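Local coordinates for protein ribonucleoside-diphosphate reductase (Pseudomonas aeruginosa, PDB 5IM3) that probably reduces ribonucleoside diphosphates to the deoxyribonucleotides needed for DNA synthesis, and binds dATP as an allosteric effector, at residues A[226-231]-A[298-303]; A[459-464]-A[501-506]; A[741-746]-A[866-871]; A[276-281]-A[335-340]; A[350-355]-A[609-614]. All blocks are in the same frame, centred on the assembly; numbering follows the deposited sequence.

The five contacts are separate and run from the second ATP-cone region into the barrel. Contacts 1 and 5 lie close together, with centres 20 Å apart and nearest atoms about 6 Å apart. Contact 5 also approaches contact 3, at about 7 Å between nearest atoms. Contact 4 is a surface contact in the helical region; its centre is 25 Å from that of contact 5, and helix 337-349 leads from one toward the other. Contact 2 stands apart, its centre 57 Å from that of contact 4. It alone lies near a bound nucleotide: nearest atoms of the S505 side chain and a dATP are about 8 Å apart, and the S505 and R410 side chains about 4 Å.

Contact 1: residues A[226-231]-A[298-303]; sequences LLMDTL and LGLQTL
M228 and L300 have the nearest CA atoms where the axes of segments 226-231 and 298-303, on helices 219-239 and 297-307, pass 11.1 Å apart at 21°, nearly parallel. This is helix-to-helix packing between a helix of the second ATP-cone region and one of the all-alpha domain. It is apolar, and no hydrogen bond crosses it. L300 is the central side chain. Its CG is anti to the backbone N, and its two methyl groups meet three side chains of 226-231. M228 comes obliquely across L300. Its chain bends at chi2 (79°) and again at chi3 (67°), and the second bend places CE against both methyls. CE is 3.7 Å from CD2 of L300, and SD of M228 also lies near CD2. L231 reaches L300 tip to tip, with CD2 4.2 Å from CD1 of L300. L227 adds its CD2 on the CD2 methyl of L300. P319, at the start of helix 319-330, touches both M228 and L300 and so joins a third helix to the pair. Q301 stands at the more exposed part of the contact. The end of its side chain turns back toward helix 219-239 and brings OE1 to 4.3 Å from CD2 of L227.

Contact 2: residues A[459-464]-A[501-506]; sequences LDIEEF and WTLFSP
F504, whose backbone O meets L459 N, has T502 CG2 over one face of its ring, 3.3 Å above the plane and displaced toward the rim. Its CB points away from 459-464, and the side chain touches Y527 and A531 of helix 517-532. The contact itself is made by aliphatic side chains and backbone. L459 N is 2.9 Å from F504 O, a weak hydrogen bond bent to 124° at the hydrogen. The L459 side chain crosses L503 obliquely and lays CD2 3.7 Å from CB of L503. Its other methyl, CD1, lies 3.7 Å from S505 N. I461 meets L503 at about a right angle. Its CG2 branch lies between the backbone N and the carbonyl carbon, and sits 3.8 Å from CD1 of L503. E462 only brushes L503; its OE1 is held in a salt bridge by K540. S505 OG hydrogen-bonds with S414 OG and A411 N, close to R410, which binds dATP. Strand 500-504 pairs antiparallel with strand 539-543, and the backbones of K540 and L503 are hydrogen-bonded. The start of helix 461-465 and the residues before it pack against strand 500-504, and helix 517-532 receives the side chains of T502 and F504.

Contact 3: residues A[741-746]-A[866-871]; sequences EVDLSE and RQKWID
D743 OD1 is gripped by three groups: K868 NZ from across the contact, and S745 OG and S745 N from its own loop. K868 NZ lies 3.1 Å from OD1 in a salt bridge that is weak as a hydrogen bond. S745 OG binds OD1 at 2.7 Å on the syn lone pair. S745 N comes from above the carboxylate plane at 2.8 Å and closes an Asx turn. The lysine chain bends at chi3 (-54°), which places CE; NZ beyond it also makes a weak bond of 3.3 Å to S745 O. V742 CG2 packs against the aliphatic part of K868. W869 presents its ring edge to the loop, with CZ2 3.6 Å from S745 O and CH2 next to E746 CG. D686 ties both residues together: its OD2 pairs with K868 NZ and its OD1 accepts from W869 NE1. E728 of helix 724-735 touches both V742 and K868. The contact joins the loop after helix 724-735 to the one after helix 856-866, with helix 679-707 supplying D686.

Contact 4: residues A[276-281]-A[335-340]; sequences KEFDLE and KDREAR
F278 and R337 cross at about a right angle, with ring and guanidinium planes 85° apart. The arginine chain is extended from CG to NE and runs over one face of the ring. CD stands above the ring centre, 4.0 Å from the centroid and 9° off the normal, a CH-pi contact. R337 NE, buried here, has no polar partner in the model. CB of R337 is 3.6 Å from F278 CE2, and F278 CE1 lies at the edge of the R337 guanidinium, near its plane. The cation-pi distance from CZ is long and at most weakly attractive. E277 takes the charged end: its OE1 lies over a face of the guanidinium, 2.7 Å from R337 NH2, in a salt bridge. E338 slides past F278 in the opposite direction. Its chain bends at chi2 (74°), and OE2 accepts from D279 N at 2.7 Å on the anti side. D279 is the N-cap of helix 280-286, and its OD1 caps K282 N. The contact thus joins the N-terminal ends of helices 280-286 and 337-349 at the surface. The carboxylate of E338 beside the first turn of helix 280-286 would probably be favoured by the helix dipole, while the nearby D279 carboxylate would probably work against it.

Contact 5: residues A[350-355]-A[609-614]; sequences SFDYMS and LVNHIV
N611 and D352 meet through one straight hydrogen bond: N611 ND2 gives to D352 OD1 at 2.9 Å, with an angle of 163° at the hydrogen. OD1 lies close to the amide plane of N611, while the carboxylate is turned 88° from that plane. The same ND2 is 2.7 Å from S350 O. It also lies 3.8 Å from CB of F351. H612 adds its ring edge, with CE1 3.5 Å from D352 O. S350 lies at the end of helix 337-349, which closes in a Schellman motif at F351, with positive phi (69°); D352 follows in the turn. The chain then enters strand 353-355, which pairs antiparallel with strand 600-608 of the barrel; N611 and H612 follow shortly after that strand. N608 ND2 holds F351 O, and N608 O takes H612 ND1. On its other nitrogen, H612 NE2 bonds with T626 OG1 of helix 620-640. K622 of that helix donates to N611 O, and F351 meets F295 edge to face.

Contact 1: residues A[226-231]-A[298-303]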
# COMPACT_ATOMS: atom_id res chain seq x y z
N LEU A 226 52.18 22.02 0.27
CA LEU A 226 53.00 21.23 -0.63
C LEU A 226 52.59 21.44 -2.08
O LEU A 226 53.45 21.60 -2.96
CB LEU A 226 52.91 19.75 -0.25
CG LEU A 226 53.46 19.39 1.14
CD1 LEU A 226 53.12 17.96 1.51
CD2 LEU A 226 54.97 19.62 1.19
N LEU A 227 51.29 21.44 -2.36
CA LEU A 227 50.81 21.69 -3.72
C LEU A 227 51.26 23.05 -4.23
O LEU A 227 51.47 23.23 -5.43
CB LEU A 227 49.29 21.59 -3.76
CG LEU A 227 48.61 21.93 -5.09
CD1 LEU A 227 49.11 21.02 -6.20
CD2 LEU A 227 47.09 21.84 -4.95
N MET A 228 51.41 24.03 -3.33
CA MET A 228 51.83 25.36 -3.73
C MET A 228 53.17 25.35 -4.46
O MET A 228 53.44 26.24 -5.27
CB MET A 228 51.91 26.27 -2.50
CG MET A 228 51.93 27.75 -2.82
SD MET A 228 50.30 28.40 -3.20
CE MET A 228 49.51 28.22 -1.59
N ASP A 229 54.01 24.35 -4.18
CA ASP A 229 55.32 24.28 -4.83
C ASP A 229 55.17 24.12 -6.33
O ASP A 229 55.95 24.71 -7.10
CB ASP A 229 56.13 23.13 -4.23
CG ASP A 229 57.63 23.35 -4.37
OD1 ASP A 229 58.10 24.47 -4.10
OD2 ASP A 229 58.33 22.39 -4.75
N THR A 230 54.19 23.33 -6.78
CA THR A 230 53.94 23.20 -8.21
C THR A 230 53.43 24.51 -8.80
O THR A 230 53.80 24.88 -9.92
CB THR A 230 52.94 22.08 -8.48
OG1 THR A 230 53.39 20.87 -7.86
CG2 THR A 230 52.77 21.84 -9.98
N LEU A 231 52.57 25.21 -8.07
CA LEU A 231 52.02 26.47 -8.56
C LEU A 231 53.12 27.52 -8.72
O LEU A 231 53.16 28.23 -9.73
CB LEU A 231 50.94 26.97 -7.61
CG LEU A 231 49.53 26.40 -7.78
CD1 LEU A 231 49.51 24.89 -7.61
CD2 LEU A 231 48.58 27.06 -6.80
N LEU A 298 41.20 22.13 0.05
CA LEU A 298 40.02 22.38 -0.77
C LEU A 298 39.97 23.83 -1.23
O LEU A 298 39.57 24.11 -2.37
CB LEU A 298 38.76 22.02 0.01
CG LEU A 298 37.44 22.27 -0.71
CD1 LEU A 298 37.36 21.44 -1.99
CD2 LEU A 298 36.26 21.95 0.20
N GLY A 299 40.36 24.77 -0.37
CA GLY A 299 40.32 26.17 -0.74
C GLY A 299 41.27 26.50 -1.88
O GLY A 299 40.91 27.24 -2.81
N LEU A 300 42.48 25.96 -1.83
CA LEU A 300 43.46 26.24 -2.88
C LEU A 300 43.08 25.55 -4.18
O LEU A 300 43.18 26.15 -5.26
CB LEU A 300 44.86 25.80 -2.42
CG LEU A 300 46.02 26.16 -3.36
CD1 LEU A 300 46.15 27.66 -3.48
CD2 LEU A 300 47.33 25.54 -2.87
N GLN A 301 42.66 24.28 -4.10
CA GLN A 301 42.13 23.60 -5.28
C GLN A 301 41.05 24.42 -5.96
O GLN A 301 41.04 24.55 -7.19
CB GLN A 301 41.58 22.23 -4.88
CG GLN A 301 42.60 21.10 -4.95
CD GLN A 301 42.74 20.54 -6.35
OE1 GLN A 301 43.51 21.06 -7.16
NE2 GLN A 301 42.00 19.47 -6.63
N THR A 302 40.13 24.99 -5.17
CA THR A 302 39.02 25.75 -5.74
C THR A 302 39.53 26.93 -6.56
O THR A 302 39.13 27.13 -7.71
CB THR A 302 38.09 26.23 -4.63
OG1 THR A 302 37.56 25.10 -3.93
CG2 THR A 302 36.95 27.06 -5.20
N LEU A 303 40.41 27.74 -5.96
CA LEU A 303 40.95 28.89 -6.67
C LEU A 303 41.75 28.46 -7.89
O LEU A 303 41.56 28.99 -8.99
CB LEU A 303 41.82 29.73 -5.73
CG LEU A 303 41.07 30.43 -4.59
CD1 LEU A 303 42.05 31.15 -3.67
CD2 LEU A 303 40.04 31.41 -5.13

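Contact 2: residues A[459-464]-A[501-506]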
# COMPACT_ATOMS: atom_id res chain seq x y z
N LEU A 459 -4.89 33.22 -10.90
CA LEU A 459 -5.77 32.14 -11.33
C LEU A 459 -5.02 30.93 -11.89
O LEU A 459 -5.59 29.84 -11.93
CB LEU A 459 -6.76 32.65 -12.38
CG LEU A 459 -8.21 32.65 -11.91
CD1 LEU A 459 -9.10 33.27 -12.96
CD2 LEU A 459 -8.67 31.23 -11.59
N ASP A 460 -3.76 31.10 -12.29
CA ASP A 460 -2.96 29.98 -12.75
C ASP A 460 -2.18 29.31 -11.62
O ASP A 460 -1.35 28.43 -11.90
CB ASP A 460 -1.99 30.44 -13.85
CG ASP A 460 -2.70 30.89 -15.12
OD1 ASP A 460 -3.82 30.41 -15.39
OD2 ASP A 460 -2.12 31.72 -15.85
N ILE A 461 -2.45 29.67 -10.37
CA ILE A 461 -1.59 29.22 -9.27
C ILE A 461 -1.58 27.70 -9.17
O ILE A 461 -0.54 27.09 -8.89
CB ILE A 461 -2.02 29.87 -7.94
CG1 ILE A 461 -1.02 29.53 -6.83
CG2 ILE A 461 -3.42 29.41 -7.53
CD1 ILE A 461 0.38 30.08 -7.08
N GLU A 462 -2.73 27.05 -9.39
CA GLU A 462 -2.81 25.60 -9.21
C GLU A 462 -1.93 24.88 -10.22
O GLU A 462 -1.20 23.94 -9.86
CB GLU A 462 -4.26 25.14 -9.31
CG GLU A 462 -5.13 25.61 -8.16
CD GLU A 462 -6.61 25.33 -8.37
OE1 GLU A 462 -7.12 25.63 -9.47
OE2 GLU A 462 -7.25 24.80 -7.44
N GLU A 463 -1.98 25.28 -11.49
CA GLU A 463 -1.04 24.73 -12.46
C GLU A 463 0.40 25.07 -12.09
O GLU A 463 1.31 24.26 -12.30
CB GLU A 463 -1.38 25.25 -13.86
CG GLU A 463 -0.59 24.60 -15.00
CD GLU A 463 -0.92 25.21 -16.36
OE1 GLU A 463 -1.59 26.27 -16.40
OE2 GLU A 463 -0.49 24.64 -17.39
N PHE A 464 0.62 26.26 -11.51
CA PHE A 464 1.96 26.70 -11.14
C PHE A 464 2.60 25.76 -10.12
O PHE A 464 3.78 25.42 -10.23
CB PHE A 464 1.90 28.12 -10.59
CG PHE A 464 3.24 28.76 -10.34
CD1 PHE A 464 3.97 29.31 -11.38
CD2 PHE A 464 3.74 28.87 -9.05
CE1 PHE A 464 5.20 29.92 -11.15
CE2 PHE A 464 4.97 29.48 -8.81
CZ PHE A 464 5.69 30.01 -9.87
N TRP A 501 -10.66 31.68 -0.04
CA TRP A 501 -9.63 32.36 -0.82
C TRP A 501 -10.06 32.35 -2.28
O TRP A 501 -10.40 31.30 -2.82
CB TRP A 501 -8.27 31.66 -0.65
CG TRP A 501 -7.13 32.31 -1.36
CD1 TRP A 501 -6.45 31.81 -2.43
CD2 TRP A 501 -6.52 33.57 -1.05
NE1 TRP A 501 -5.46 32.69 -2.81
CE2 TRP A 501 -5.48 33.77 -1.97
CE3 TRP A 501 -6.76 34.54 -0.07
CZ2 TRP A 501 -4.67 34.91 -1.96
CZ3 TRP A 501 -5.95 35.68 -0.06
CH2 TRP A 501 -4.93 35.85 -0.99
N THR A 502 -10.07 33.53 -2.90
CA THR A 502 -10.57 33.69 -4.26
C THR A 502 -9.41 33.94 -5.21
O THR A 502 -8.54 34.78 -4.94
CB THR A 502 -11.57 34.85 -4.34
OG1 THR A 502 -12.65 34.61 -3.43
CG2 THR A 502 -12.13 34.98 -5.75
N LEU A 503 -9.41 33.23 -6.33
CA LEU A 503 -8.42 33.40 -7.38
C LEU A 503 -8.95 34.34 -8.45
O LEU A 503 -10.12 34.25 -8.85
CB LEU A 503 -8.04 32.05 -8.00
CG LEU A 503 -7.71 30.93 -7.02
CD1 LEU A 503 -7.25 29.68 -7.76
CD2 LEU A 503 -6.65 31.37 -6.02
N PHE A 504 -8.09 35.25 -8.90
CA PHE A 504 -8.44 36.24 -9.91
C PHE A 504 -7.40 36.23 -11.02
O PHE A 504 -6.25 35.83 -10.82
CB PHE A 504 -8.51 37.67 -9.34
CG PHE A 504 -9.51 37.84 -8.23
CD1 PHE A 504 -10.85 38.00 -8.51
CD2 PHE A 504 -9.09 37.90 -6.91
CE1 PHE A 504 -11.77 38.18 -7.49
CE2 PHE A 504 -10.00 38.07 -5.89
CZ PHE A 504 -11.34 38.22 -6.18
N SER A 505 -7.80 36.69 -12.17
CA SER A 505 -6.77 37.02 -13.16
C SER A 505 -6.29 38.45 -12.95
O SER A 505 -7.11 39.35 -12.72
CB SER A 505 -7.31 36.87 -14.57
OG SER A 505 -6.33 37.28 -15.51
N PRO A 506 -4.98 38.71 -13.01
CA PRO A 506 -4.51 40.08 -12.74
C PRO A 506 -5.09 41.12 -13.67
O PRO A 506 -5.20 42.29 -13.27
CB PRO A 506 -2.98 39.96 -12.91
CG PRO A 506 -2.78 38.74 -13.72
CD PRO A 506 -3.88 37.80 -13.35

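Contact 3: residues A[741-746]-A[866-871]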
# COMPACT_ATOMS: atom_id res chain seq x y z
N GLU A 741 4.55 37.21 16.02
CA GLU A 741 5.20 37.43 17.30
C GLU A 741 6.70 37.25 17.09
O GLU A 741 7.13 36.18 16.65
CB GLU A 741 4.68 36.47 18.36
CG GLU A 741 5.35 36.62 19.72
CD GLU A 741 4.71 35.76 20.78
OE1 GLU A 741 3.49 35.92 21.02
OE2 GLU A 741 5.42 34.92 21.37
N VAL A 742 7.47 38.28 17.40
CA VAL A 742 8.92 38.26 17.21
C VAL A 742 9.57 38.99 18.37
O VAL A 742 9.02 39.97 18.89
CB VAL A 742 9.32 38.88 15.85
CG1 VAL A 742 8.74 40.27 15.70
CG2 VAL A 742 10.84 38.92 15.69
N ASP A 743 10.72 38.49 18.80
CA ASP A 743 11.48 39.14 19.86
C ASP A 743 11.94 40.53 19.41
O ASP A 743 12.35 40.72 18.27
CB ASP A 743 12.68 38.29 20.24
CG ASP A 743 13.48 38.89 21.37
OD1 ASP A 743 14.34 39.76 21.10
OD2 ASP A 743 13.27 38.49 22.54
N LEU A 744 11.86 41.49 20.33
CA LEU A 744 12.20 42.88 20.03
C LEU A 744 13.34 43.40 20.91
O LEU A 744 13.51 44.61 21.04
CB LEU A 744 10.96 43.77 20.18
CG LEU A 744 10.23 44.20 18.90
CD1 LEU A 744 10.02 43.05 17.93
CD2 LEU A 744 8.89 44.83 19.27
N SER A 745 14.13 42.50 21.50
CA SER A 745 15.18 42.92 22.41
C SER A 745 16.31 43.61 21.65
O SER A 745 16.52 43.39 20.45
CB SER A 745 15.72 41.73 23.20
OG SER A 745 16.42 40.83 22.35
N GLU A 746 17.06 44.45 22.37
CA GLU A 746 18.16 45.21 21.81
C GLU A 746 19.27 45.31 22.85
O GLU A 746 19.00 45.51 24.03
CB GLU A 746 17.71 46.62 21.41
CG GLU A 746 16.50 46.65 20.49
CD GLU A 746 16.03 48.06 20.19
OE1 GLU A 746 14.88 48.21 19.71
OE2 GLU A 746 16.79 49.01 20.44
N ARG A 866 17.74 37.17 13.36
CA ARG A 866 18.65 37.81 12.42
C ARG A 866 17.89 38.76 11.51
O ARG A 866 18.39 39.85 11.19
CB ARG A 866 19.40 36.75 11.60
CG ARG A 866 20.51 36.05 12.37
CD ARG A 866 21.32 35.13 11.47
NE ARG A 866 20.51 34.02 10.98
CZ ARG A 866 20.47 32.81 11.53
NH1 ARG A 866 21.21 32.53 12.60
NH2 ARG A 866 19.69 31.88 11.01
N GLN A 867 16.68 38.38 11.11
CA GLN A 867 15.88 39.20 10.20
C GLN A 867 15.45 40.52 10.82
O GLN A 867 15.03 41.42 10.09
CB GLN A 867 14.65 38.41 9.75
CG GLN A 867 13.88 39.05 8.59
CD GLN A 867 14.76 39.33 7.39
OE1 GLN A 867 15.14 38.42 6.66
NE2 GLN A 867 15.10 40.60 7.18
N LYS A 868 15.54 40.66 12.14
CA LYS A 868 15.17 41.93 12.76
C LYS A 868 16.12 43.04 12.37
O LYS A 868 15.74 44.22 12.37
CB LYS A 868 15.17 41.80 14.28
CG LYS A 868 14.49 40.56 14.80
CD LYS A 868 14.41 40.58 16.32
CE LYS A 868 15.77 40.79 16.98
NZ LYS A 868 15.65 40.86 18.46
N TRP A 869 17.36 42.69 12.04
CA TRP A 869 18.40 43.67 11.76
C TRP A 869 18.75 43.77 10.28
O TRP A 869 19.40 44.73 9.88
CB TRP A 869 19.66 43.31 12.56
CG TRP A 869 19.36 43.00 13.99
CD1 TRP A 869 19.36 41.77 14.58
CD2 TRP A 869 19.00 43.94 15.01
NE1 TRP A 869 19.03 41.89 15.91
CE2 TRP A 869 18.80 43.21 16.20
CE3 TRP A 869 18.83 45.33 15.04
CZ2 TRP A 869 18.45 43.82 17.40
CZ3 TRP A 869 18.48 45.93 16.24
CH2 TRP A 869 18.29 45.17 17.40
N ILE A 870 18.32 42.81 9.47
CA ILE A 870 18.64 42.77 8.05
C ILE A 870 17.56 43.54 7.30
O ILE A 870 16.36 43.34 7.54
CB ILE A 870 18.76 41.32 7.56
CG1 ILE A 870 19.88 40.61 8.32
CG2 ILE A 870 19.01 41.27 6.06
CD1 ILE A 870 19.94 39.11 8.09
N ASP A 871 17.98 44.43 6.39
CA ASP A 871 17.00 45.18 5.61
C ASP A 871 16.46 44.38 4.43
O ASP A 871 15.32 44.61 4.02
CB ASP A 871 17.60 46.51 5.12
CG ASP A 871 19.03 46.38 4.63
OD1 ASP A 871 19.52 45.25 4.49
OD2 ASP A 871 19.66 47.43 4.38

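Contact 4: residues A[276-281]-A[335-340]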
# COMPACT_ATOMS: atom_id res chain seq x y z
N LYS A 276 47.77 48.79 -15.05
CA LYS A 276 49.12 49.33 -15.18
C LYS A 276 49.23 50.74 -14.62
O LYS A 276 50.35 51.21 -14.38
CB LYS A 276 49.54 49.34 -16.65
CG LYS A 276 49.78 47.96 -17.22
CD LYS A 276 50.14 48.04 -18.70
CE LYS A 276 50.45 46.67 -19.26
NZ LYS A 276 50.69 46.70 -20.73
N GLU A 277 48.11 51.43 -14.41
CA GLU A 277 48.13 52.76 -13.82
C GLU A 277 48.40 52.73 -12.32
O GLU A 277 48.51 53.80 -11.71
CB GLU A 277 46.81 53.48 -14.10
CG GLU A 277 46.51 53.68 -15.58
CD GLU A 277 45.12 54.24 -15.83
OE1 GLU A 277 44.33 54.33 -14.87
OE2 GLU A 277 44.81 54.58 -16.99
N PHE A 278 48.48 51.55 -11.71
CA PHE A 278 48.81 51.43 -10.30
C PHE A 278 50.32 51.49 -10.11
O PHE A 278 51.10 51.27 -11.04
CB PHE A 278 48.28 50.11 -9.72
CG PHE A 278 46.81 50.12 -9.42
CD1 PHE A 278 45.88 49.82 -10.40
CD2 PHE A 278 46.36 50.41 -8.14
CE1 PHE A 278 44.53 49.82 -10.12
CE2 PHE A 278 45.00 50.40 -7.85
CZ PHE A 278 44.09 50.11 -8.85
N ASP A 279 50.73 51.79 -8.88
CA ASP A 279 52.14 51.78 -8.51
C ASP A 279 52.47 50.35 -8.08
O ASP A 279 52.35 49.98 -6.91
CB ASP A 279 52.42 52.79 -7.41
CG ASP A 279 53.90 52.97 -7.15
OD1 ASP A 279 54.63 51.96 -7.12
OD2 ASP A 279 54.34 54.13 -6.99
N LEU A 280 52.92 49.55 -9.04
CA LEU A 280 53.11 48.12 -8.78
C LEU A 280 54.25 47.87 -7.81
O LEU A 280 54.22 46.88 -7.07
CB LEU A 280 53.35 47.38 -10.10
CG LEU A 280 52.24 47.57 -11.14
CD1 LEU A 280 52.61 46.91 -12.46
CD2 LEU A 280 50.91 47.03 -10.62
N GLU A 281 55.26 48.74 -7.78
CA GLU A 281 56.34 48.58 -6.81
C GLU A 281 55.80 48.68 -5.39
O GLU A 281 56.13 47.86 -4.53
CB GLU A 281 57.44 49.62 -7.06
CG GLU A 281 58.74 49.33 -6.33
CD GLU A 281 58.92 50.17 -5.08
OE1 GLU A 281 57.92 50.73 -4.58
OE2 GLU A 281 60.07 50.29 -4.60
N LYS A 335 40.30 57.55 -5.32
CA LYS A 335 41.25 58.65 -5.35
C LYS A 335 42.65 58.18 -4.96
O LYS A 335 43.64 58.52 -5.61
CB LYS A 335 40.80 59.77 -4.41
CG LYS A 335 39.44 60.36 -4.75
CD LYS A 335 39.04 61.44 -3.75
CE LYS A 335 37.66 61.99 -4.05
NZ LYS A 335 37.59 62.65 -5.38
N ASP A 336 42.75 57.39 -3.88
CA ASP A 336 44.01 56.82 -3.43
C ASP A 336 44.05 55.36 -3.86
O ASP A 336 43.85 54.44 -3.07
CB ASP A 336 44.17 56.98 -1.93
CG ASP A 336 44.10 58.42 -1.48
OD1 ASP A 336 45.15 59.10 -1.45
OD2 ASP A 336 42.98 58.89 -1.15
N ARG A 337 44.32 55.16 -5.16
CA ARG A 337 44.36 53.82 -5.75
C ARG A 337 45.09 52.81 -4.88
O ARG A 337 44.55 51.74 -4.56
CB ARG A 337 45.03 53.90 -7.12
CG ARG A 337 44.09 54.05 -8.30
CD ARG A 337 44.89 54.04 -9.60
NE ARG A 337 44.10 53.61 -10.75
CZ ARG A 337 43.52 54.43 -11.62
NH1 ARG A 337 43.62 55.75 -11.49
NH2 ARG A 337 42.83 53.92 -12.63
N GLU A 338 46.33 53.12 -4.50
CA GLU A 338 47.17 52.14 -3.82
C GLU A 338 46.69 51.90 -2.39
O GLU A 338 46.57 50.75 -1.95
CB GLU A 338 48.63 52.60 -3.83
CG GLU A 338 49.31 52.49 -5.19
CD GLU A 338 48.85 53.55 -6.18
OE1 GLU A 338 48.35 54.60 -5.74
OE2 GLU A 338 48.99 53.32 -7.40
N ALA A 339 46.41 52.98 -1.65
CA ALA A 339 45.97 52.84 -0.26
C ALA A 339 44.71 51.99 -0.18
O ALA A 339 44.61 51.09 0.67
CB ALA A 339 45.74 54.22 0.35
N ARG A 340 43.73 52.26 -1.04
CA ARG A 340 42.50 51.47 -1.02
C ARG A 340 42.73 50.05 -1.53
O ARG A 340 42.15 49.09 -1.01
CB ARG A 340 41.41 52.16 -1.85
CG ARG A 340 41.01 53.53 -1.31
CD ARG A 340 40.45 53.44 0.10
NE ARG A 340 40.07 54.74 0.63
CZ ARG A 340 39.57 54.93 1.85
NH1 ARG A 340 39.40 53.90 2.67
NH2 ARG A 340 39.26 56.16 2.25

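Contact 5: residues A[350-355]-A[609-614]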
# COMPACT_ATOMS: atom_id res chain seq x y z
N SER A 350 43.30 37.84 4.07
CA SER A 350 43.19 37.35 5.44
C SER A 350 41.95 36.51 5.68
O SER A 350 41.82 35.93 6.77
CB SER A 350 43.18 38.53 6.42
OG SER A 350 41.98 39.27 6.30
N PHE A 351 41.04 36.44 4.71
CA PHE A 351 39.78 35.72 4.82
C PHE A 351 38.81 36.38 5.80
O PHE A 351 37.83 35.76 6.21
CB PHE A 351 39.99 34.25 5.23
CG PHE A 351 40.88 33.46 4.30
CD1 PHE A 351 41.30 33.98 3.09
CD2 PHE A 351 41.29 32.18 4.65
CE1 PHE A 351 42.12 33.25 2.25
CE2 PHE A 351 42.10 31.45 3.82
CZ PHE A 351 42.52 31.97 2.62
N ASP A 352 39.06 37.63 6.18
CA ASP A 352 38.11 38.34 7.04
C ASP A 352 36.79 38.58 6.32
O ASP A 352 35.72 38.56 6.94
CB ASP A 352 38.71 39.67 7.50
CG ASP A 352 39.80 39.50 8.53
OD1 ASP A 352 40.13 38.34 8.87
OD2 ASP A 352 40.33 40.52 9.00
N TYR A 353 36.85 38.81 5.00
CA TYR A 353 35.69 39.01 4.16
C TYR A 353 36.04 38.47 2.78
O TYR A 353 37.22 38.42 2.41
CB TYR A 353 35.30 40.50 4.10
CG TYR A 353 34.50 40.91 2.88
CD1 TYR A 353 35.13 41.33 1.71
CD2 TYR A 353 33.11 40.91 2.90
CE1 TYR A 353 34.40 41.71 0.59
CE2 TYR A 353 32.37 41.29 1.79
CZ TYR A 353 33.03 41.69 0.64
OH TYR A 353 32.29 42.07 -0.46
N MET A 354 35.03 38.04 2.04
CA MET A 354 35.26 37.50 0.70
C MET A 354 34.20 38.04 -0.24
O MET A 354 33.01 37.89 0.02
CB MET A 354 35.25 35.97 0.71
CG MET A 354 35.77 35.34 -0.57
SD MET A 354 37.43 35.90 -1.03
CE MET A 354 38.38 35.35 0.39
N SER A 355 34.65 38.66 -1.32
CA SER A 355 33.73 39.13 -2.35
C SER A 355 33.01 37.94 -2.97
O SER A 355 33.43 36.78 -2.86
CB SER A 355 34.49 39.91 -3.42
OG SER A 355 35.24 40.96 -2.84
N LEU A 609 32.68 35.09 9.93
CA LEU A 609 32.53 35.20 11.38
C LEU A 609 33.65 34.48 12.12
O LEU A 609 34.07 34.94 13.19
CB LEU A 609 31.17 34.64 11.81
CG LEU A 609 29.96 35.52 11.49
CD1 LEU A 609 28.66 34.78 11.76
CD2 LEU A 609 30.02 36.81 12.30
N VAL A 610 34.15 33.37 11.58
CA VAL A 610 35.19 32.62 12.27
C VAL A 610 36.39 33.51 12.57
O VAL A 610 36.97 33.45 13.66
CB VAL A 610 35.60 31.39 11.44
CG1 VAL A 610 36.89 30.76 11.98
CG2 VAL A 610 34.47 30.37 11.43
N ASN A 611 36.78 34.34 11.60
CA ASN A 611 37.92 35.23 11.80
C ASN A 611 37.61 36.38 12.76
O ASN A 611 38.48 37.23 12.96
CB ASN A 611 38.39 35.80 10.46
CG ASN A 611 39.34 34.86 9.74
OD1 ASN A 611 39.37 33.66 10.00
ND2 ASN A 611 40.14 35.42 8.83
N HIS A 612 36.41 36.42 13.34
CA HIS A 612 36.06 37.42 14.34
C HIS A 612 35.68 36.79 15.67
O HIS A 612 35.02 37.43 16.49
CB HIS A 612 34.94 38.31 13.81
CG HIS A 612 35.29 39.01 12.54
ND1 HIS A 612 35.24 38.39 11.31
CD2 HIS A 612 35.73 40.27 12.31
CE1 HIS A 612 35.62 39.25 10.38
NE2 HIS A 612 35.93 40.39 10.96
N ILE A 613 36.10 35.54 15.90
CA ILE A 613 35.95 34.87 17.18
C ILE A 613 37.34 34.71 17.77
O ILE A 613 38.19 34.02 17.20
CB ILE A 613 35.25 33.51 17.03
CG1 ILE A 613 33.85 33.68 16.43
CG2 ILE A 613 35.16 32.81 18.39
CD1 ILE A 613 32.87 34.46 17.30
N VAL A 614 37.57 35.34 18.92
CA VAL A 614 38.86 35.26 19.60
C VAL A 614 38.77 34.17 20.66
O VAL A 614 38.31 33.06 20.39
CB VAL A 614 39.26 36.63 20.18
CG1 VAL A 614 39.63 37.58 19.06
CG2 VAL A 614 38.13 37.21 21.04